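Local structure of malonyl CoA-acyl carrier protein transacylase (4RR5) at residues T247-N250 with L251-G255. The protein catalyses the transfer of the malonyl group from malonyl-CoA to holo-acyl carrier protein, a step of fatty acid biosynthesis. Sequence-based numbering, arbitrary orientation.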
# COMPACT_ATOMS: atom_id res chain seq x y z
N THR A 247 -2.24 -7.57 9.97
CA THR A 247 -3.43 -7.35 9.16
C THR A 247 -3.95 -8.70 8.68
O THR A 247 -5.15 -8.99 8.80
CB THR A 247 -3.13 -6.43 7.98
OG1 THR A 247 -2.83 -5.12 8.49
CG2 THR A 247 -4.34 -6.34 7.09
N MET A 248 -3.03 -9.53 8.20
CA MET A 248 -3.36 -10.85 7.69
C MET A 248 -3.89 -11.80 8.78
O MET A 248 -4.85 -12.54 8.55
CB MET A 248 -2.14 -11.45 7.00
CG MET A 248 -1.77 -10.70 5.74
SD MET A 248 -0.30 -11.28 4.94
CE MET A 248 0.94 -10.88 6.18
N VAL A 249 -3.26 -11.77 9.95
CA VAL A 249 -3.70 -12.58 11.07
C VAL A 249 -5.11 -12.20 11.50
O VAL A 249 -5.94 -13.07 11.78
CB VAL A 249 -2.75 -12.45 12.28
CG1 VAL A 249 -3.21 -13.36 13.40
CG2 VAL A 249 -1.33 -12.77 11.88
N ASN A 250 -5.37 -10.89 11.57
CA ASN A 250 -6.70 -10.38 11.94
C ASN A 250 -7.77 -10.82 10.98
O ASN A 250 -8.90 -11.11 11.37
CB ASN A 250 -6.69 -8.86 12.02
CG ASN A 250 -5.93 -8.35 13.21
OD1 ASN A 250 -5.19 -9.09 13.86
ND2 ASN A 250 -6.09 -7.06 13.51
N LEU A 251 -7.39 -10.86 9.70
CA LEU A 251 -8.28 -11.29 8.64
C LEU A 251 -8.67 -12.73 8.86
O LEU A 251 -9.85 -13.03 9.03
CB LEU A 251 -7.61 -11.12 7.28
CG LEU A 251 -7.54 -9.71 6.72
CD1 LEU A 251 -6.91 -9.73 5.33
CD2 LEU A 251 -8.94 -9.10 6.69
N GLY A 252 -7.67 -13.60 8.86
CA GLY A 252 -7.86 -15.03 9.04
C GLY A 252 -8.69 -15.39 10.26
O GLY A 252 -9.37 -16.41 10.28
N GLU A 253 -8.67 -14.53 11.27
CA GLU A 253 -9.32 -14.84 12.54
C GLU A 253 -10.68 -14.15 12.74
O GLU A 253 -11.49 -14.61 13.54
CB GLU A 253 -8.38 -14.51 13.70
CG GLU A 253 -7.15 -15.41 13.71
CD GLU A 253 -6.37 -15.35 15.01
OE1 GLU A 253 -6.19 -14.24 15.56
OE2 GLU A 253 -5.96 -16.43 15.49
N ILE A 254 -10.94 -13.06 12.03
CA ILE A 254 -12.27 -12.47 12.15
C ILE A 254 -13.26 -13.16 11.21
O ILE A 254 -14.45 -12.85 11.23
CB ILE A 254 -12.29 -10.95 11.87
CG1 ILE A 254 -11.77 -10.64 10.46
CG2 ILE A 254 -11.51 -10.20 12.93
CD1 ILE A 254 -11.91 -9.19 10.06
N GLY A 255 -12.76 -14.08 10.39
CA GLY A 255 -13.63 -14.86 9.52
C GLY A 255 -13.18 -15.14 8.10
O GLY A 255 -13.63 -16.12 7.49
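L251 and N250 carry this contact in the last turns of helix 244-254, which lies against the parallel sheet of the acyl transferase domain. L251 N bonds to T247 O at 3.1 Å, and its side chain leans over the same acceptor, with CG 3.2 Å from T247 O. CG lies beside the backbone N (chi1 -77°), which keeps the branch near that carbonyl; beyond it the leucine packs on Y83 and Y259 of strands 83-86 and 258-262 and on L216. One residue on, G252 N gives M248 O an almost straight bond (N-H...O 177°). N250 takes part through its carbonyl: I254 N donates to N250 O at 2.9 Å, and E253 N adds a weak second bond. The side chain of N250 instead sets off away from L251-G255, and its ND2 bonds to P221 O. I254 packs on Y83, and both its gamma carbons sit against one side of the N250 carbonyl oxygen, CG1 3.0 Å and CG2 3.2 Å from N250 O. Trimmed to an alanine here, the side chain is likely to leave a gap beside Y83 and the N250 carbonyl less covered. Beyond I254 the chain leaves the helix at G255, whose positive phi would jam a side chain against the preceding carbonyl. V249 and E253 run side by side on the more exposed flank, V249 CG1 3.8 Å from E253 OE1.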